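Local coordinates for protein uroporphyrinogen-III C-methyltransferase (Pseudomonas denitrificans, PDB 1S4D) that catalyses the two successive S-adenosyl-L-methionine-dependent methylations, at C-2 and C-7, that turn uroporphyrinogen III into precorrin-2 for cobalamin and siroheme synthesis, at residues W18-G23 with A35-Q40; A137-P142 with P216-L221; E205-V210 with A226-D231; V220-L225 with E247-R252. One frame throughout, in Å; residues are numbered along the deposited sequence.

Interaction 1. Residues W18-G23 with A35-Q40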
loop_
_atom_site.group_PDB
_atom_site.type_symbol
_atom_site.label_atom_id
_atom_site.label_comp_id
_atom_site.label_asym_id
_atom_site.label_seq_id
_atom_site.Cartn_x
_atom_site.Cartn_y
_atom_site.Cartn_z
ATOM N N TRP B 18 0.516 -6.944 18.137
ATOM C CA TRP B 18 0.135 -6.633 16.773
ATOM C C TRP B 18 0.943 -5.422 16.261
ATOM O O TRP B 18 1.001 -4.362 16.919
ATOM C CB TRP B 18 -1.357 -6.359 16.692
ATOM C CG TRP B 18 -2.223 -7.545 16.958
ATOM C CD1 TRP B 18 -1.866 -8.710 17.593
ATOM C CD2 TRP B 18 -3.587 -7.711 16.571
ATOM N NE1 TRP B 18 -2.929 -9.581 17.633
ATOM C CE2 TRP B 18 -4.001 -8.996 17.016
ATOM C CE3 TRP B 18 -4.509 -6.911 15.880
ATOM C CZ2 TRP B 18 -5.284 -9.490 16.803
ATOM C CZ3 TRP B 18 -5.795 -7.400 15.682
ATOM C CH2 TRP B 18 -6.165 -8.682 16.148
ATOM N N LEU B 19 1.589 -5.599 15.110
ATOM C CA LEU B 19 2.159 -4.490 14.351
ATOM C C LEU B 19 1.062 -4.023 13.386
ATOM O O LEU B 19 0.683 -4.748 12.473
ATOM C CB LEU B 19 3.405 -4.947 13.602
ATOM C CG LEU B 19 4.657 -5.275 14.447
ATOM C CD1 LEU B 19 4.398 -6.374 15.398
ATOM C CD2 LEU B 19 5.800 -5.714 13.587
ATOM N N VAL B 20 0.539 -2.822 13.625
ATOM C CA VAL B 20 -0.655 -2.306 12.967
ATOM C C VAL B 20 -0.338 -0.989 12.255
ATOM O O VAL B 20 0.253 -0.049 12.862
ATOM C CB VAL B 20 -1.767 -2.019 14.005
ATOM C CG1 VAL B 20 -2.993 -1.460 13.342
ATOM C CG2 VAL B 20 -2.123 -3.268 14.795
ATOM N N GLY B 21 -0.721 -0.925 10.972
ATOM C CA GLY B 21 -0.585 0.294 10.202
ATOM C C GLY B 21 -1.696 1.243 10.611
ATOM O O GLY B 21 -2.852 0.833 10.685
ATOM N N ALA B 22 -1.357 2.497 10.893
ATOM C CA ALA B 22 -2.362 3.539 11.141
ATOM C C ALA B 22 -2.789 4.214 9.847
ATOM O O ALA B 22 -3.681 5.047 9.841
ATOM C CB ALA B 22 -1.811 4.591 12.119
ATOM N N GLY B 23 -2.136 3.878 8.739
ATOM C CA GLY B 23 -2.298 4.654 7.517
ATOM C C GLY B 23 -1.593 6.001 7.660
ATOM O O GLY B 23 -0.925 6.259 8.679
ATOM N N ALA B 35 -8.844 -0.807 13.832
ATOM C CA ALA B 35 -9.864 -0.248 14.739
ATOM C C ALA B 35 -10.230 -1.255 15.835
ATOM O O ALA B 35 -10.339 -0.919 17.012
ATOM C CB ALA B 35 -11.097 0.155 13.956
ATOM N N ASN B 36 -10.396 -2.512 15.438
ATOM C CA ASN B 36 -10.555 -3.578 16.412
ATOM C C ASN B 36 -9.364 -3.716 17.387
ATOM O O ASN B 36 -9.581 -3.798 18.590
ATOM C CB ASN B 36 -10.915 -4.905 15.737
ATOM C CG ASN B 36 -11.552 -5.873 16.700
ATOM O OD1 ASN B 36 -12.377 -5.488 17.535
ATOM N ND2 ASN B 36 -11.152 -7.131 16.621
ATOM N N ALA B 37 -8.127 -3.712 16.892
ATOM C CA ALA B 37 -6.954 -3.709 17.792
ATOM C C ALA B 37 -7.003 -2.555 18.798
ATOM O O ALA B 37 -6.970 -2.771 20.009
ATOM C CB ALA B 37 -5.658 -3.658 17.011
ATOM N N LEU B 38 -7.108 -1.332 18.280
ATOM C CA LEU B 38 -7.179 -0.127 19.098
ATOM C C LEU B 38 -8.139 -0.258 20.283
ATOM O O LEU B 38 -7.816 0.166 21.392
ATOM C CB LEU B 38 -7.592 1.049 18.227
ATOM C CG LEU B 38 -6.555 2.092 17.805
ATOM C CD1 LEU B 38 -5.168 1.764 18.307
ATOM C CD2 LEU B 38 -6.567 2.318 16.278
ATOM N N ARG B 39 -9.303 -0.864 20.043
ATOM C CA ARG B 39 -10.364 -0.938 21.044
ATOM C C ARG B 39 -10.051 -1.975 22.112
ATOM O O ARG B 39 -10.609 -1.933 23.194
ATOM C CB ARG B 39 -11.758 -1.118 20.377
ATOM C CG ARG B 39 -12.538 -2.410 20.680
ATOM C CD ARG B 39 -13.637 -2.773 19.659
ATOM N NE ARG B 39 -14.525 -1.641 19.349
ATOM C CZ ARG B 39 -15.695 -1.375 19.959
ATOM N NH1 ARG B 39 -16.166 -2.152 20.941
ATOM N NH2 ARG B 39 -16.402 -0.314 19.585
ATOM N N GLN B 40 -9.118 -2.871 21.814
ATOM C CA GLN B 40 -8.775 -3.971 22.718
ATOM C C GLN B 40 -7.477 -3.755 23.483
ATOM O O GLN B 40 -7.289 -4.326 24.558
ATOM C CB GLN B 40 -8.662 -5.278 21.946
ATOM C CG GLN B 40 -9.971 -5.979 21.761
ATOM C CD GLN B 40 -9.888 -7.142 20.790
ATOM O OE1 GLN B 40 -10.565 -7.138 19.776
ATOM N NE2 GLN B 40 -9.067 -8.134 21.098
#

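Interaction 2. Residues A137-P142 with P216-L221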
loop_
_atom_site.group_PDB
_atom_site.type_symbol
_atom_site.label_atom_id
_atom_site.label_comp_id
_atom_site.label_asym_id
_atom_site.label_seq_id
_atom_site.Cartn_x
_atom_site.Cartn_y
_atom_site.Cartn_z
ATOM N N ALA B 137 -3.162 9.244 -3.671
ATOM C CA ALA B 137 -4.590 9.283 -3.992
ATOM C C ALA B 137 -5.274 10.531 -3.436
ATOM O O ALA B 137 -6.139 11.128 -4.112
ATOM C CB ALA B 137 -5.289 8.040 -3.499
ATOM N N TYR B 138 -4.901 10.946 -2.225
ATOM C CA TYR B 138 -5.564 12.132 -1.651
ATOM C C TYR B 138 -5.121 13.442 -2.314
ATOM O O TYR B 138 -5.683 14.483 -2.027
ATOM C CB TYR B 138 -5.391 12.234 -0.134
ATOM C CG TYR B 138 -6.383 11.455 0.689
ATOM C CD1 TYR B 138 -6.528 10.058 0.523
ATOM C CD2 TYR B 138 -7.148 12.095 1.671
ATOM C CE1 TYR B 138 -7.432 9.331 1.299
ATOM C CE2 TYR B 138 -8.046 11.384 2.455
ATOM C CZ TYR B 138 -8.183 10.003 2.267
ATOM O OH TYR B 138 -9.065 9.311 3.052
ATOM N N ALA B 139 -4.123 13.379 -3.190
ATOM C CA ALA B 139 -3.641 14.566 -3.886
ATOM C C ALA B 139 -4.063 14.526 -5.334
ATOM O O ALA B 139 -3.671 15.406 -6.100
ATOM C CB ALA B 139 -2.104 14.697 -3.791
ATOM N N GLY B 140 -4.845 13.502 -5.693
ATOM C CA GLY B 140 -5.269 13.266 -7.063
ATOM C C GLY B 140 -4.217 12.656 -7.977
ATOM O O GLY B 140 -4.312 12.785 -9.202
ATOM N N ILE B 141 -3.230 11.972 -7.405
ATOM C CA ILE B 141 -2.208 11.308 -8.211
ATOM C C ILE B 141 -2.265 9.784 -8.086
ATOM O O ILE B 141 -1.842 9.235 -7.074
ATOM C CB ILE B 141 -0.793 11.804 -7.826
ATOM C CG1 ILE B 141 -0.671 13.317 -8.065
ATOM C CG2 ILE B 141 0.287 10.999 -8.571
ATOM C CD1 ILE B 141 0.501 13.948 -7.370
ATOM N N PRO B 142 -2.750 9.090 -9.111
ATOM C CA PRO B 142 -2.687 7.628 -9.090
ATOM C C PRO B 142 -1.258 7.198 -9.371
ATOM O O PRO B 142 -0.556 7.778 -10.186
ATOM C CB PRO B 142 -3.626 7.195 -10.224
ATOM C CG PRO B 142 -4.190 8.445 -10.798
ATOM C CD PRO B 142 -3.345 9.602 -10.357
ATOM N N PRO B 216 -5.880 17.370 7.379
ATOM C CA PRO B 216 -6.306 18.756 7.080
ATOM C C PRO B 216 -5.118 19.665 6.714
ATOM O O PRO B 216 -5.309 20.673 6.061
ATOM C CB PRO B 216 -7.007 19.199 8.369
ATOM C CG PRO B 216 -7.498 17.904 8.954
ATOM C CD PRO B 216 -6.344 16.922 8.713
ATOM N N GLN B 217 -3.896 19.268 7.070
ATOM C CA GLN B 217 -2.702 20.053 6.739
ATOM C C GLN B 217 -2.076 19.718 5.389
ATOM O O GLN B 217 -1.005 20.214 5.086
ATOM C CB GLN B 217 -1.631 19.882 7.824
ATOM C CG GLN B 217 -2.064 20.335 9.207
ATOM C CD GLN B 217 -2.961 19.324 9.886
ATOM O OE1 GLN B 217 -2.733 18.118 9.774
ATOM N NE2 GLN B 217 -3.999 19.807 10.569
ATOM N N GLN B 218 -2.703 18.876 4.581
ATOM C CA GLN B 218 -2.114 18.488 3.304
ATOM C C GLN B 218 -1.764 19.686 2.427
ATOM O O GLN B 218 -2.539 20.643 2.298
ATOM C CB GLN B 218 -3.051 17.564 2.542
ATOM C CG GLN B 218 -2.536 17.092 1.197
ATOM C CD GLN B 218 -3.459 16.076 0.596
ATOM O OE1 GLN B 218 -3.920 16.233 -0.533
ATOM N NE2 GLN B 218 -3.750 15.027 1.351
ATOM N N ALA B 219 -0.575 19.609 1.841
ATOM C CA ALA B 219 -0.050 20.628 0.960
ATOM C C ALA B 219 0.691 19.940 -0.170
ATOM O O ALA B 219 1.386 18.939 0.052
ATOM C CB ALA B 219 0.871 21.568 1.725
ATOM N N VAL B 220 0.512 20.467 -1.379
ATOM C CA VAL B 220 1.058 19.862 -2.577
ATOM C C VAL B 220 1.784 20.924 -3.363
ATOM O O VAL B 220 1.279 22.013 -3.525
ATOM C CB VAL B 220 -0.035 19.269 -3.500
ATOM C CG1 VAL B 220 0.594 18.641 -4.734
ATOM C CG2 VAL B 220 -0.849 18.248 -2.789
ATOM N N LEU B 221 2.969 20.589 -3.850
ATOM C CA LEU B 221 3.698 21.422 -4.767
ATOM C C LEU B 221 4.029 20.613 -6.025
ATOM O O LEU B 221 4.649 19.557 -5.953
ATOM C CB LEU B 221 4.980 21.914 -4.095
ATOM C CG LEU B 221 6.154 22.370 -4.986
ATOM C CD1 LEU B 221 5.879 23.743 -5.665
ATOM C CD2 LEU B 221 7.470 22.374 -4.219
#

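Interaction 3. Residues E205-V210 with A226-D231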
loop_
_atom_site.group_PDB
_atom_site.type_symbol
_atom_site.label_atom_id
_atom_site.label_comp_id
_atom_site.label_asym_id
_atom_site.label_seq_id
_atom_site.Cartn_x
_atom_site.Cartn_y
_atom_site.Cartn_z
ATOM N N GLU B 205 10.927 16.848 -16.302
ATOM C CA GLU B 205 9.871 15.896 -15.990
ATOM C C GLU B 205 9.110 16.348 -14.734
ATOM O O GLU B 205 9.750 16.762 -13.756
ATOM C CB GLU B 205 10.438 14.508 -15.813
ATOM C CG GLU B 205 9.479 13.504 -15.230
ATOM C CD GLU B 205 9.993 12.097 -15.373
ATOM O OE1 GLU B 205 9.170 11.197 -15.644
ATOM O OE2 GLU B 205 11.222 11.889 -15.226
ATOM N N PRO B 206 7.766 16.290 -14.777
ATOM C CA PRO B 206 6.931 16.740 -13.656
ATOM C C PRO B 206 7.179 15.930 -12.398
ATOM O O PRO B 206 7.448 14.734 -12.449
ATOM C CB PRO B 206 5.497 16.497 -14.151
ATOM C CG PRO B 206 5.595 16.320 -15.635
ATOM C CD PRO B 206 6.948 15.786 -15.901
ATOM N N VAL B 207 7.066 16.623 -11.274
ATOM C CA VAL B 207 7.341 16.114 -9.937
ATOM C C VAL B 207 6.278 16.758 -9.020
ATOM O O VAL B 207 5.904 17.918 -9.208
ATOM C CB VAL B 207 8.780 16.548 -9.510
ATOM C CG1 VAL B 207 8.998 16.474 -8.017
ATOM C CG2 VAL B 207 9.827 15.746 -10.244
ATOM N N ALA B 208 5.770 16.006 -8.050
ATOM C CA ALA B 208 4.904 16.593 -7.023
ATOM C C ALA B 208 5.425 16.202 -5.653
ATOM O O ALA B 208 5.979 15.117 -5.486
ATOM C CB ALA B 208 3.461 16.152 -7.190
ATOM N N PHE B 209 5.272 17.110 -4.690
ATOM C CA PHE B 209 5.579 16.853 -3.291
ATOM C C PHE B 209 4.231 16.855 -2.627
ATOM O O PHE B 209 3.424 17.773 -2.857
ATOM C CB PHE B 209 6.423 17.995 -2.692
ATOM C CG PHE B 209 7.866 17.979 -3.110
ATOM C CD1 PHE B 209 8.844 17.535 -2.233
ATOM C CD2 PHE B 209 8.244 18.417 -4.387
ATOM C CE1 PHE B 209 10.179 17.496 -2.618
ATOM C CE2 PHE B 209 9.579 18.389 -4.793
ATOM C CZ PHE B 209 10.555 17.929 -3.907
ATOM N N VAL B 210 3.966 15.839 -1.814
ATOM C CA VAL B 210 2.732 15.803 -1.045
ATOM C C VAL B 210 3.088 15.690 0.436
ATOM O O VAL B 210 3.571 14.648 0.900
ATOM C CB VAL B 210 1.774 14.661 -1.513
ATOM C CG1 VAL B 210 0.413 14.789 -0.848
ATOM C CG2 VAL B 210 1.605 14.651 -3.048
ATOM N N ALA B 226 14.504 19.360 -12.268
ATOM C CA ALA B 226 15.507 20.401 -12.164
ATOM C C ALA B 226 15.115 21.387 -11.070
ATOM O O ALA B 226 15.939 21.706 -10.227
ATOM C CB ALA B 226 15.690 21.097 -13.473
ATOM N N ARG B 227 13.864 21.849 -11.065
ATOM C CA ARG B 227 13.449 22.903 -10.134
ATOM C C ARG B 227 13.065 22.404 -8.745
ATOM O O ARG B 227 12.820 23.215 -7.852
ATOM C CB ARG B 227 12.265 23.680 -10.695
ATOM C CG ARG B 227 12.609 24.624 -11.836
ATOM C CD ARG B 227 11.492 24.780 -12.854
ATOM N NE ARG B 227 10.178 24.655 -12.227
ATOM C CZ ARG B 227 9.494 25.672 -11.710
ATOM N NH1 ARG B 227 8.299 25.454 -11.148
ATOM N NH2 ARG B 227 10.004 26.909 -11.755
ATOM N N ALA B 228 13.000 21.087 -8.562
ATOM C CA ALA B 228 12.426 20.522 -7.345
ATOM C C ALA B 228 13.083 21.032 -6.061
ATOM O O ALA B 228 12.397 21.464 -5.118
ATOM C CB ALA B 228 12.464 19.021 -7.400
ATOM N N GLU B 229 14.416 20.993 -6.038
ATOM C CA GLU B 229 15.171 21.346 -4.840
ATOM C C GLU B 229 14.941 22.796 -4.433
ATOM O O GLU B 229 14.654 23.061 -3.276
ATOM C CB GLU B 229 16.654 21.032 -4.987
ATOM C CG GLU B 229 17.458 21.463 -3.772
ATOM C CD GLU B 229 18.954 21.396 -3.986
ATOM O OE1 GLU B 229 19.665 21.425 -2.962
ATOM O OE2 GLU B 229 19.417 21.305 -5.157
ATOM N N ALA B 230 15.046 23.717 -5.387
ATOM C CA ALA B 230 14.804 25.132 -5.107
ATOM C C ALA B 230 13.347 25.408 -4.709
ATOM O O ALA B 230 13.079 26.150 -3.746
ATOM C CB ALA B 230 15.223 26.017 -6.298
ATOM N N ASP B 231 12.420 24.790 -5.438
ATOM C CA ASP B 231 11.014 25.057 -5.237
ATOM C C ASP B 231 10.556 24.667 -3.845
ATOM O O ASP B 231 9.854 25.437 -3.190
ATOM C CB ASP B 231 10.164 24.385 -6.316
ATOM C CG ASP B 231 10.194 25.148 -7.599
ATOM O OD1 ASP B 231 10.765 26.258 -7.595
ATOM O OD2 ASP B 231 9.692 24.742 -8.664
#

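Interaction 4. Residues V220-L225 with E247-R252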
loop_
_atom_site.group_PDB
_atom_site.type_symbol
_atom_site.label_atom_id
_atom_site.label_comp_id
_atom_site.label_asym_id
_atom_site.label_seq_id
_atom_site.Cartn_x
_atom_site.Cartn_y
_atom_site.Cartn_z
ATOM N N VAL B 220 0.512 20.467 -1.379
ATOM C CA VAL B 220 1.058 19.862 -2.577
ATOM C C VAL B 220 1.784 20.924 -3.363
ATOM O O VAL B 220 1.279 22.013 -3.525
ATOM C CB VAL B 220 -0.035 19.269 -3.500
ATOM C CG1 VAL B 220 0.594 18.641 -4.734
ATOM C CG2 VAL B 220 -0.849 18.248 -2.789
ATOM N N LEU B 221 2.969 20.589 -3.850
ATOM C CA LEU B 221 3.698 21.422 -4.767
ATOM C C LEU B 221 4.029 20.613 -6.025
ATOM O O LEU B 221 4.649 19.557 -5.953
ATOM C CB LEU B 221 4.980 21.914 -4.095
ATOM C CG LEU B 221 6.154 22.370 -4.986
ATOM C CD1 LEU B 221 5.879 23.743 -5.665
ATOM C CD2 LEU B 221 7.470 22.374 -4.219
ATOM N N GLU B 222 3.602 21.116 -7.173
ATOM C CA GLU B 222 4.108 20.624 -8.445
ATOM C C GLU B 222 5.162 21.552 -8.971
ATOM O O GLU B 222 5.122 22.768 -8.761
ATOM C CB GLU B 222 3.035 20.496 -9.515
ATOM C CG GLU B 222 1.635 20.453 -8.966
ATOM C CD GLU B 222 0.617 20.070 -10.005
ATOM O OE1 GLU B 222 0.887 20.118 -11.236
ATOM O OE2 GLU B 222 -0.479 19.731 -9.579
ATOM N N THR B 223 6.038 20.906 -9.720
ATOM C CA THR B 223 7.376 21.346 -10.031
ATOM C C THR B 223 7.964 20.392 -11.083
ATOM O O THR B 223 7.240 19.597 -11.682
ATOM C CB THR B 223 8.236 21.476 -8.744
ATOM O OG1 THR B 223 9.387 22.271 -9.075
ATOM C CG2 THR B 223 8.845 20.153 -8.287
ATOM N N THR B 224 9.287 20.397 -11.249
ATOM C CA THR B 224 9.986 19.492 -12.152
ATOM C C THR B 224 11.237 19.010 -11.449
ATOM O O THR B 224 11.562 19.519 -10.369
ATOM C CB THR B 224 10.376 20.207 -13.450
ATOM O OG1 THR B 224 11.238 21.313 -13.135
ATOM C CG2 THR B 224 9.156 20.817 -14.135
ATOM N N LEU B 225 11.946 18.043 -12.046
ATOM C CA LEU B 225 13.163 17.491 -11.425
ATOM C C LEU B 225 14.240 18.576 -11.224
ATOM O O LEU B 225 14.811 18.713 -10.135
ATOM C CB LEU B 225 13.732 16.328 -12.247
ATOM C CG LEU B 225 13.086 14.935 -12.152
ATOM C CD1 LEU B 225 13.714 13.986 -13.176
ATOM C CD2 LEU B 225 13.115 14.328 -10.740
ATOM N N GLU B 247 4.603 11.211 -15.202
ATOM C CA GLU B 247 3.479 11.825 -15.906
ATOM C C GLU B 247 2.183 11.775 -15.128
ATOM O O GLU B 247 1.320 12.634 -15.328
ATOM C CB GLU B 247 3.325 11.237 -17.322
ATOM C CG GLU B 247 4.469 11.602 -18.271
ATOM C CD GLU B 247 4.633 13.104 -18.477
ATOM O OE1 GLU B 247 5.795 13.567 -18.457
ATOM O OE2 GLU B 247 3.611 13.820 -18.679
ATOM N N VAL B 248 2.048 10.790 -14.239
ATOM C CA VAL B 248 0.883 10.730 -13.355
ATOM C C VAL B 248 0.664 12.022 -12.566
ATOM O O VAL B 248 -0.469 12.321 -12.183
ATOM C CB VAL B 248 0.919 9.554 -12.344
ATOM C CG1 VAL B 248 0.640 8.211 -13.038
ATOM C CG2 VAL B 248 2.225 9.534 -11.532
ATOM N N VAL B 249 1.735 12.781 -12.319
ATOM C CA VAL B 249 1.609 14.069 -11.638
ATOM C C VAL B 249 0.677 15.012 -12.407
ATOM O O VAL B 249 0.012 15.855 -11.815
ATOM C CB VAL B 249 2.991 14.741 -11.419
ATOM C CG1 VAL B 249 2.863 16.202 -10.961
ATOM C CG2 VAL B 249 3.824 13.943 -10.438
ATOM N N ARG B 250 0.609 14.853 -13.719
ATOM C CA ARG B 250 -0.239 15.710 -14.544
ATOM C C ARG B 250 -1.715 15.466 -14.312
ATOM O O ARG B 250 -2.521 16.334 -14.592
ATOM C CB ARG B 250 0.056 15.509 -16.026
ATOM C CG ARG B 250 1.395 16.042 -16.471
ATOM C CD ARG B 250 1.473 16.285 -17.964
ATOM N NE ARG B 250 2.859 16.385 -18.389
ATOM C CZ ARG B 250 3.561 17.509 -18.400
ATOM N NH1 ARG B 250 4.827 17.490 -18.792
ATOM N NH2 ARG B 250 3.005 18.645 -18.025
ATOM N N LEU B 251 -2.068 14.289 -13.800
ATOM C CA LEU B 251 -3.465 13.959 -13.559
ATOM C C LEU B 251 -4.053 14.627 -12.316
ATOM O O LEU B 251 -5.271 14.581 -12.117
ATOM C CB LEU B 251 -3.658 12.455 -13.444
ATOM C CG LEU B 251 -3.574 11.581 -14.692
ATOM C CD1 LEU B 251 -3.410 10.144 -14.218
ATOM C CD2 LEU B 251 -4.786 11.735 -15.611
ATOM N N ARG B 252 -3.230 15.240 -11.474
ATOM C CA ARG B 252 -3.786 15.871 -10.285
ATOM C C ARG B 252 -4.753 17.025 -10.658
ATOM O O ARG B 252 -5.747 17.253 -9.976
ATOM C CB ARG B 252 -2.678 16.271 -9.286
ATOM C CG ARG B 252 -2.705 17.699 -8.827
ATOM C CD ARG B 252 -1.837 17.999 -7.647
ATOM N NE ARG B 252 -2.614 17.699 -6.465
ATOM C CZ ARG B 252 -3.036 18.577 -5.570
ATOM N NH1 ARG B 252 -2.722 19.866 -5.666
ATOM N NH2 ARG B 252 -3.774 18.128 -4.560
HETATM O O HOH W 1 -1.184 18.303 -11.871
#

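Interaction 1. Residues W18-G23 with A35-Q40
The indole of W18 and the isopropyl group of V20 converge on a single methyl group, that of A37. W18 offers the benzo half of its ring system: CE3 lies 3.6 Å from A37 CB, and CZ3 lies 4.0 Å from the same A37 CB. The methyl comes in obliquely, neither squarely over the ring nor in line with its rim. The first torsion (chi1 -67°) sets CG of W18 beside its backbone N and opposite its carbonyl carbon, and this carries the six-membered ring out from the strand to the helix. V20, two residues on and therefore on the same side of the strand, adds its CG2 branch at 4.2 Å from A37 CB. L19, between them, points the other way, into helix 109-118. This is the first strand-to-helix packing of a beta-alpha-beta crossover: strand 16-21, inside the parallel sheet, leads through a loop to helix 32-40 and on to strand 43-46. Alanine suits the helix here because a short side chain lets the helix approach a strand bearing a bulky tryptophan, with W18 CA and A37 CA 7.7 Å apart. L96 of the neighbouring strand also touches V20 and A37, while R124 makes a cation-pi contact with the indole. All three meeting residues are buried, so this helix-to-sheet contact rests on apolar burial alone, with no directional bond across the segments.

Interaction 2. Residues A137-P142 with P216-L221
Q218 reaches across to Y138 and A139 with its chain fully stretched: CG stands anti to the backbone N (chi1 -180°), and the next torsion is extended too. Its terminal amide thus arrives beside the carbonyl of Y138, with the modelled Q218 OE1 2.9 Å from Y138 O. The amide is probably turned over in the model, and in the reverse setting this approach may be a hydrogen bond. Replacing Q218 by an alanine would take away the long polar arm and would probably leave a gap beside A139 and the Y138 carbonyl without its amide neighbour. That carbonyl sits where helix 131-137 ends in a Schellman motif: G140 takes a positive phi that a residue without a side chain adopts readily, and so ends the helix, and G140 N bonds to A137 O at 3.1 Å. The phenol of Y138 is anchored elsewhere, its OH bonded to D26. Past A219, which belongs to strand 219-224 and pairs by backbone bonds with C211, comes V220. Its CG2 branch, beside its own backbone N, meets A139 CB at 3.9 Å. Alanine and a beta-branched valine make a compact apolar pair here, and the A139 methyl also packs on V210 of the adjacent strand 206-211.

Interaction 3. Residues E205-V210 with A226-D231
A beta-hairpin followed by a helix frames this contact: strands 206-211 and 219-224 run antiparallel at one side of the mixed sheet, and the chain then enters helix 225-235, whose residue A228 folds back onto V207 and F209 of the first strand. The two strand residues lie on the same side of the sheet because they are two apart. A208 and V210 point to the other side, where A208 packs on I141; V210 also belongs to the pocket of the bound S-adenosyl-L-homocysteine. F209 makes the closer approach. Its ring is carried from the strand with CG opposite the carbonyl carbon (chi1 -76°), and it turns its edge, not its face, to the helix. The methyl of A228 lies near the ring plane, with F209 CE2 3.9 Å from A228 CB. V207 adds a looser contact, its CG1 branch 4.3 Å from A228 CB. A small residue is apt at position 228, since a helix that faces a phenylalanine and a valine can still come down to 7.2 Å between V207 CA and A228 CA. Valine and phenylalanine suit the strand, both being buried and apolar, and both also pack against V243 of the next strand. Within the helix, R227 and D231, one turn apart, form a salt bridge, and D231 OD2 also bonds to T223 OG1 on strand 219-224. In that bridge, R227 NH1 stands 2.9 Å from D231 OD2, with the oxygen above the guanidinium plane, so that charge alone holds the pair.

Interaction 4. Residues V220-L225 with E247-R252
The carbonyl oxygen of V249 accepts a hydrogen bond of 2.7 Å from a water, and the same water makes a weak bond of 2.8 Å to E222 OE2, which joins the loop to the strand. More acceptors surround this water than it has protons, so the two bonds need not always exist together. A charged glutamate suits this exposed edge of the contact, where it can meet water. Its carboxylate crosses the aliphatic part of R252, with E222 OE2 modelled doubtfully close to R252 CD, but the charges stay apart, E222 OE2 being 4.3 Å from R252 NE and the two flat groups 65° out of parallel. This is an attraction short of a salt bridge. The head of R252 is swung by a bend in its chain (chi3 -86°) over V220. There V220 CG2 sits 3.4 Å from R252 NH2, above one face of the guanidinium and towards its rim. Arginine serves twice: its flat head covers a hydrophobic valine, while NE donates to A139 O. A leucine in place of R252 would probably leave A139 O without that donor and E222 without a nearby positive charge. On the loop itself, R250 NE bonds to E247 OE2 at 2.7 Å, in the guanidinium plane and on the syn side of the carboxylate. V220 and E222 face this loop, whereas L221 and T223 turn to helix 225-235. This alternation is that of a beta strand with helix 225-235 on one side and segment 247-252 on the other; strand 219-224 is the outermost strand of the mixed sheet within this chain.

From the N terminus, interaction 1 comes first and closes a short loop, bringing helix 32-40 back onto strand 16-21 of the parallel sheet before any other contact opens. The remaining three gather around the mixed sheet, on the far side of the chain's centre for interactions 3 and 4. Interaction 2 spans the longest stretch, tying the loop after helix 131-137 to strand 219-224. Interaction 3, folding helix 225-235 back on strand 206-211 of the hairpin, opens inside it and closes beyond, so the two cross. Interaction 4 begins on V220 and L221, where interaction 2 ends, crosses interaction 3, and joins edge strand 219-224 to the segment leading into helix 252-255. The probable hydrogen bond L221 O to F209 N links 2, 3 and 4.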